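Local coordinates for hypothetical Membrane Spanning Protein (Bacillus cereus, PDB 2FB5) that catalyses the condensation of two ATP molecules into cyclic di-AMP, as one of three diadenylate cyclases of this bacterium, and is required for efficient spore formation, at residues F79-A83 with L118-E124; P72-S76 with K141-I145. All blocks are in the same frame, centred on the assembly; numbering follows the deposited sequence.

Contact 1: residues F79-A83 with L118-E124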
ATOM      1  N   PHE A  79      15.632   8.765  17.892  1.00 25.26           N
ATOM      2  CA  PHE A  79      16.215   8.593  19.227  1.00 24.72           C
ATOM      3  C   PHE A  79      17.112   7.353  19.284  1.00 24.43           C
ATOM      4  O   PHE A  79      18.198   7.383  19.868  1.00 24.11           O
ATOM      5  CB  PHE A  79      15.092   8.433  20.257  1.00 25.44           C
ATOM      6  CG  PHE A  79      14.403   9.716  20.650  1.00 27.65           C
ATOM      7  CD1 PHE A  79      14.712  10.936  20.037  1.00 29.38           C
ATOM      8  CD2 PHE A  79      13.427   9.693  21.654  1.00 30.91           C
ATOM      9  CE1 PHE A  79      14.061  12.123  20.413  1.00 30.09           C
ATOM     10  CE2 PHE A  79      12.774  10.863  22.068  1.00 30.60           C
ATOM     11  CZ  PHE A  79      13.091  12.095  21.437  1.00 31.28           C
ATOM     12  N   ILE A  80      16.629   6.256  18.705  1.00 23.45           N
ATOM     13  CA  ILE A  80      17.404   5.014  18.618  1.00 23.53           C
ATOM     14  C   ILE A  80      18.688   5.268  17.804  1.00 24.53           C
ATOM     15  O   ILE A  80      19.770   4.902  18.242  1.00 24.88           O
ATOM     16  CB  ILE A  80      16.557   3.861  18.014  1.00 23.34           C
ATOM     17  CG1 ILE A  80      15.340   3.568  18.909  1.00 22.35           C
ATOM     18  CG2 ILE A  80      17.409   2.595  17.822  1.00 22.69           C
ATOM     19  CD1 ILE A  80      14.304   2.555  18.310  1.00 23.03           C
ATOM     20  N   THR A  81      18.557   5.924  16.650  1.00 24.62           N
ATOM     21  CA  THR A  81      19.706   6.252  15.789  1.00 25.47           C
ATOM     22  C   THR A  81      20.734   7.120  16.535  1.00 25.41           C
ATOM     23  O   THR A  81      21.931   6.846  16.505  1.00 25.77           O
ATOM     24  CB  THR A  81      19.230   6.959  14.485  1.00 25.46           C
ATOM     25  OG1 THR A  81      18.397   6.066  13.733  1.00 26.90           O
ATOM     26  CG2 THR A  81      20.408   7.371  13.607  1.00 26.98           C
ATOM     27  N   THR A  82      20.262   8.154  17.225  1.00 25.44           N
ATOM     28  CA  THR A  82      21.152   8.990  18.036  1.00 25.45           C
ATOM     29  C   THR A  82      21.923   8.174  19.082  1.00 25.51           C
ATOM     30  O   THR A  82      23.148   8.287  19.198  1.00 24.84           O
ATOM     31  CB  THR A  82      20.371  10.116  18.720  1.00 25.49           C
ATOM     32  OG1 THR A  82      19.784  10.946  17.714  1.00 25.29           O
ATOM     33  CG2 THR A  82      21.278  10.950  19.606  1.00 25.42           C
ATOM     34  N   ALA A  83      21.205   7.337  19.827  1.00 25.45           N
ATOM     35  CA  ALA A  83      21.836   6.501  20.843  1.00 25.82           C
ATOM     36  C   ALA A  83      22.900   5.596  20.212  1.00 26.18           C
ATOM     37  O   ALA A  83      24.019   5.498  20.720  1.00 26.26           O
ATOM     38  CB  ALA A  83      20.791   5.680  21.598  1.00 24.84           C
ATOM     39  N   LEU A 118      11.158   5.812  25.997  1.00 21.14           N
ATOM     40  CA  LEU A 118      12.409   5.631  25.263  1.00 21.00           C
ATOM     41  C   LEU A 118      13.015   6.982  24.965  1.00 21.40           C
ATOM     42  O   LEU A 118      12.375   7.819  24.319  1.00 20.47           O
ATOM     43  CB  LEU A 118      12.174   4.896  23.949  1.00 21.02           C
ATOM     44  CG  LEU A 118      13.400   4.506  23.099  1.00 21.41           C
ATOM     45  CD1 LEU A 118      13.022   3.388  22.168  1.00 21.39           C
ATOM     46  CD2 LEU A 118      13.971   5.673  22.296  1.00 20.20           C
ATOM     47  N   THR A 119      14.244   7.197  25.446  1.00 21.63           N
ATOM     48  CA  THR A 119      15.016   8.396  25.082  1.00 21.73           C
ATOM     49  C   THR A 119      16.422   7.916  24.770  1.00 21.48           C
ATOM     50  O   THR A 119      16.808   6.829  25.195  1.00 21.37           O
ATOM     51  CB  THR A 119      15.151   9.412  26.224  1.00 21.91           C
ATOM     52  OG1 THR A 119      15.756   8.786  27.366  1.00 20.33           O
ATOM     53  CG2 THR A 119      13.814  10.047  26.594  1.00 23.59           C
ATOM     54  N   ALA A 120      17.182   8.712  24.028  1.00 21.30           N
ATOM     55  CA  ALA A 120      18.577   8.382  23.792  1.00 21.93           C
ATOM     56  C   ALA A 120      19.419   8.326  25.083  1.00 21.98           C
ATOM     57  O   ALA A 120      20.120   7.334  25.290  1.00 22.83           O
ATOM     58  CB  ALA A 120      19.194   9.305  22.727  1.00 22.60           C
ATOM     59  N   PRO A 121      19.355   9.354  25.972  1.00 22.32           N
ATOM     60  CA  PRO A 121      20.118   9.188  27.223  1.00 22.44           C
ATOM     61  C   PRO A 121      19.842   7.856  27.963  1.00 22.53           C
ATOM     62  O   PRO A 121      20.769   7.249  28.496  1.00 22.62           O
ATOM     63  CB  PRO A 121      19.671  10.377  28.066  1.00 22.45           C
ATOM     64  CG  PRO A 121      19.368  11.459  27.037  1.00 22.74           C
ATOM     65  CD  PRO A 121      18.718  10.689  25.900  1.00 22.84           C
ATOM     66  N   LEU A 122      18.592   7.400  27.996  1.00 21.93           N
ATOM     67  CA  LEU A 122      18.313   6.164  28.723  1.00 22.02           C
ATOM     68  C   LEU A 122      18.933   4.936  28.035  1.00 21.89           C
ATOM     69  O   LEU A 122      19.514   4.052  28.692  1.00 22.90           O
ATOM     70  CB  LEU A 122      16.810   5.993  28.970  1.00 21.55           C
ATOM     71  CG  LEU A 122      16.386   4.676  29.643  1.00 22.74           C
ATOM     72  CD1 LEU A 122      17.100   4.464  30.982  1.00 22.99           C
ATOM     73  CD2 LEU A 122      14.878   4.648  29.849  1.00 22.09           C
ATOM     74  N   LEU A 123      18.834   4.873  26.716  1.00 22.39           N
ATOM     75  CA  LEU A 123      19.449   3.756  25.984  1.00 22.71           C
ATOM     76  C   LEU A 123      20.960   3.762  26.213  1.00 23.39           C
ATOM     77  O   LEU A 123      21.580   2.713  26.409  1.00 23.28           O
ATOM     78  CB  LEU A 123      19.145   3.845  24.484  1.00 22.45           C
ATOM     79  CG  LEU A 123      17.724   3.534  24.012  1.00 22.05           C
ATOM     80  CD1 LEU A 123      17.535   3.996  22.574  1.00 21.14           C
ATOM     81  CD2 LEU A 123      17.458   2.031  24.139  1.00 20.81           C
ATOM     82  N   GLU A 124      21.555   4.951  26.184  1.00 23.47           N
ATOM     83  CA  GLU A 124      23.002   5.057  26.355  1.00 24.36           C
ATOM     84  C   GLU A 124      23.439   4.692  27.772  1.00 24.01           C
ATOM     85  O   GLU A 124      24.492   4.092  27.963  1.00 24.84           O
ATOM     86  CB  GLU A 124      23.499   6.453  25.975  1.00 23.79           C
ATOM     87  CG  GLU A 124      23.333   6.804  24.497  1.00 24.29           C
ATOM     88  CD  GLU A 124      23.585   8.285  24.234  1.00 26.64           C
ATOM     89  OE1 GLU A 124      24.493   8.836  24.884  1.00 31.28           O
ATOM     90  OE2 GLU A 124      22.895   8.896  23.394  1.00 28.51           O
TER
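Apolar packing carries most of this contact, which buries 368 Å² between the two segments. Ala83 and Ala120 have the closest CA atoms, 4.8 Å apart, and their methyls meet with Ala83 CB 4.1 Å from Ala120 CB. Leu123 CD1 packs 3.8 Å from Ala83 CB and 4.3 Å from Ile80 CG1. Just before helix 120-126, Leu118 CD1 lies 4.0 Å from Ile80 CG1, and Leu118 CD2 lies 3.6 Å from Phe79 CB. The Phe79 ring turns its edge to the Leu118 carbonyl, with Phe79 CD2 3.4 Å from Leu118 O. In the DisA-type nucleotide-binding domain this joins the first turns of helix 77-90 to the short helix 120-126 that follows strand 112-117; the segment axes approach to 8.6 Å at 44°. Leu118 and Leu123 also reach the sheet, touching Val140 and Val138. Among the polar groups, Thr119 is the N-cap of helix 120-126, its OG1 accepting from Leu122 N at 3.2 Å. Glu124 OE2 comes within 3.7 Å of Ala83 CA, but the carboxylate is bound further along helix 77-90, by a hydrogen bond to His86 and a salt bridge to Arg90.

Contact 2: residues P72-S76 with K141-I145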
ATOM      1  N   PRO A  72       6.775   1.732  10.483  1.00 24.99           N
ATOM      2  CA  PRO A  72       5.451   1.236  10.850  1.00 24.93           C
ATOM      3  C   PRO A  72       5.332   0.749  12.291  1.00 24.87           C
ATOM      4  O   PRO A  72       4.211   0.518  12.771  1.00 24.90           O
ATOM      5  CB  PRO A  72       5.243   0.044   9.899  1.00 25.01           C
ATOM      6  CG  PRO A  72       6.262   0.197   8.841  1.00 25.66           C
ATOM      7  CD  PRO A  72       7.417   0.842   9.494  1.00 25.22           C
ATOM      8  N   TYR A  73       6.465   0.593  12.975  1.00 23.84           N
ATOM      9  CA  TYR A  73       6.477  -0.088  14.269  1.00 23.39           C
ATOM     10  C   TYR A  73       6.959   0.755  15.436  1.00 22.81           C
ATOM     11  O   TYR A  73       6.730   0.403  16.599  1.00 22.36           O
ATOM     12  CB  TYR A  73       7.287  -1.387  14.165  1.00 23.33           C
ATOM     13  CG  TYR A  73       6.789  -2.248  13.045  1.00 23.94           C
ATOM     14  CD1 TYR A  73       5.574  -2.913  13.158  1.00 23.98           C
ATOM     15  CD2 TYR A  73       7.522  -2.386  11.864  1.00 23.47           C
ATOM     16  CE1 TYR A  73       5.101  -3.697  12.134  1.00 26.03           C
ATOM     17  CE2 TYR A  73       7.051  -3.170  10.823  1.00 23.73           C
ATOM     18  CZ  TYR A  73       5.843  -3.817  10.971  1.00 24.62           C
ATOM     19  OH  TYR A  73       5.358  -4.590   9.964  1.00 26.70           O
ATOM     20  N   THR A  74       7.611   1.870  15.135  1.00 22.49           N
ATOM     21  CA  THR A  74       8.037   2.776  16.178  1.00 22.77           C
ATOM     22  C   THR A  74       8.041   4.201  15.657  1.00 22.93           C
ATOM     23  O   THR A  74       8.222   4.433  14.466  1.00 23.74           O
ATOM     24  CB  THR A  74       9.438   2.386  16.766  1.00 22.90           C
ATOM     25  OG1 THR A  74       9.847   3.386  17.705  1.00 22.80           O
ATOM     26  CG2 THR A  74      10.507   2.265  15.662  1.00 22.97           C
ATOM     27  N   GLU A  75       7.838   5.153  16.551  1.00 22.79           N
ATOM     28  CA  GLU A  75       8.000   6.558  16.206  1.00 23.28           C
ATOM     29  C   GLU A  75       9.290   7.083  16.809  1.00 23.40           C
ATOM     30  O   GLU A  75       9.546   8.290  16.803  1.00 22.64           O
ATOM     31  CB  GLU A  75       6.810   7.362  16.720  1.00 23.79           C
ATOM     32  CG  GLU A  75       5.493   6.949  16.082  1.00 26.02           C
ATOM     33  CD  GLU A  75       4.272   7.395  16.886  1.00 31.83           C
ATOM     34  OE1 GLU A  75       4.411   7.806  18.060  1.00 32.45           O
ATOM     35  OE2 GLU A  75       3.155   7.314  16.341  1.00 33.70           O
ATOM     36  N   SER A  76      10.101   6.172  17.345  1.00 22.80           N
ATOM     37  CA  SER A  76      11.326   6.560  18.038  1.00 23.93           C
ATOM     38  C   SER A  76      12.636   6.280  17.282  1.00 24.20           C
ATOM     39  O   SER A  76      13.690   6.215  17.896  1.00 24.55           O
ATOM     40  CB  SER A  76      11.379   5.900  19.423  1.00 23.60           C
ATOM     41  OG  SER A  76      10.351   6.396  20.266  1.00 22.75           O
ATOM     42  N   LYS A 141       9.299  -1.619  22.296  1.00 21.44           N
ATOM     43  CA  LYS A 141       7.996  -1.761  21.663  1.00 21.78           C
ATOM     44  C   LYS A 141       7.496  -0.350  21.424  1.00 21.93           C
ATOM     45  O   LYS A 141       7.178   0.354  22.373  1.00 21.44           O
ATOM     46  CB  LYS A 141       7.027  -2.519  22.562  1.00 21.96           C
ATOM     47  CG  LYS A 141       5.577  -2.530  22.089  1.00 24.12           C
ATOM     48  CD  LYS A 141       5.382  -3.460  20.900  1.00 27.45           C
ATOM     49  CE  LYS A 141       3.908  -3.661  20.594  1.00 29.05           C
ATOM     50  NZ  LYS A 141       3.750  -4.745  19.580  1.00 28.73           N
ATOM     51  N   ASN A 142       7.443   0.047  20.155  1.00 22.00           N
ATOM     52  CA  ASN A 142       7.029   1.400  19.766  1.00 22.58           C
ATOM     53  C   ASN A 142       7.900   2.456  20.457  1.00 22.22           C
ATOM     54  O   ASN A 142       9.092   2.544  20.158  1.00 22.65           O
ATOM     55  CB  ASN A 142       5.513   1.602  19.986  1.00 22.53           C
ATOM     56  CG  ASN A 142       4.956   2.805  19.223  1.00 25.20           C
ATOM     57  OD1 ASN A 142       5.633   3.401  18.378  1.00 25.95           O
ATOM     58  ND2 ASN A 142       3.705   3.168  19.528  1.00 25.73           N
ATOM     59  N   ASN A 143       7.339   3.230  21.391  1.00 21.84           N
ATOM     60  CA  ASN A 143       8.089   4.305  22.034  1.00 21.22           C
ATOM     61  C   ASN A 143       8.444   3.998  23.496  1.00 21.05           C
ATOM     62  O   ASN A 143       8.694   4.912  24.287  1.00 19.21           O
ATOM     63  CB  ASN A 143       7.341   5.657  21.922  1.00 21.49           C
ATOM     64  CG  ASN A 143       6.919   5.979  20.495  1.00 22.86           C
ATOM     65  OD1 ASN A 143       5.738   6.274  20.228  1.00 24.74           O
ATOM     66  ND2 ASN A 143       7.869   5.909  19.568  1.00 19.70           N
ATOM     67  N   HIS A 144       8.472   2.707  23.846  1.00 20.47           N
ATOM     68  CA  HIS A 144       8.845   2.291  25.197  1.00 20.92           C
ATOM     69  C   HIS A 144      10.040   1.348  25.167  1.00 20.79           C
ATOM     70  O   HIS A 144      10.191   0.555  24.242  1.00 19.83           O
ATOM     71  CB  HIS A 144       7.682   1.566  25.903  1.00 22.14           C
ATOM     72  CG  HIS A 144       6.558   2.466  26.311  1.00 23.97           C
ATOM     73  ND1 HIS A 144       6.446   2.986  27.583  1.00 28.73           N
ATOM     74  CD2 HIS A 144       5.485   2.923  25.626  1.00 27.84           C
ATOM     75  CE1 HIS A 144       5.371   3.750  27.657  1.00 27.58           C
ATOM     76  NE2 HIS A 144       4.770   3.734  26.482  1.00 30.08           N
ATOM     77  N   ILE A 145      10.878   1.449  26.190  1.00 20.13           N
ATOM     78  CA  ILE A 145      11.883   0.447  26.471  1.00 20.07           C
ATOM     79  C   ILE A 145      11.173  -0.510  27.413  1.00 20.17           C
ATOM     80  O   ILE A 145      10.902  -0.175  28.568  1.00 20.34           O
ATOM     81  CB  ILE A 145      13.153   1.093  27.103  1.00 20.32           C
ATOM     82  CG1 ILE A 145      13.851   1.985  26.063  1.00 20.00           C
ATOM     83  CG2 ILE A 145      14.112   0.036  27.681  1.00 19.90           C
ATOM     84  CD1 ILE A 145      14.908   2.922  26.639  1.00 20.11           C
TER
HETATM   85  O   HOH W   1       8.053  -1.455  18.073  1.00 29.70           O
HETATM   86  O   HOH W   2       2.259   4.904  17.443  1.00 38.81           O
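A type II' beta turn, Lys141 to His144, forms the tip of the hairpin between strands 137-141 and 144-150, and it docks against the loop that leads from helix 47-70 into helix 77-90. Thr74 is central: its OG1 donates to Asn142 O at 2.7 Å and accepts from Ser76 N at 2.8 Å, so the hydroxyl that closes an ST turn also holds the hairpin. Next to it, Asn142 CA makes a CA-H...O contact of 3.3 Å with Tyr73 O. One water bridges the same pair, 2.7 Å from Tyr73 O and 2.6 Å from Asn142 N. Farther out, Glu75 N gives a weak hydrogen bond to Asn142 OD1 at 3.4 Å, and a second water links Glu75 OE2, weakly at 2.8 Å, to Asn142 ND2 at 3.1 Å. The turn itself is closed by Lys141 N to His144 O and His144 N to Lys141 O, both 3.1 Å, the paired backbone bonds of a two-residue beta hairpin.

How the contacts relate
Contact 1 is nested within the chain loop closed by contact 2, and their centres lie about 12 Å apart on the same side of the chain's centre. Residues 72-76 run almost directly into 79-83. The second segments are joined as well: Leu118 N lies 3.1 Å from Asn143 O, a probable hydrogen bond, and Ile145 CD1 packs 3.6 Å from Leu122 CD2 and 3.7 Å from Leu123 CD2. Leu118 CD2 also comes within 3.9 Å of Ser76 CB. Contact 1 thus packs the first turns of helix 77-90 on helix 120-126, and contact 2 ties the loop entering that helix to the hairpin of strands 137-141 and 144-150.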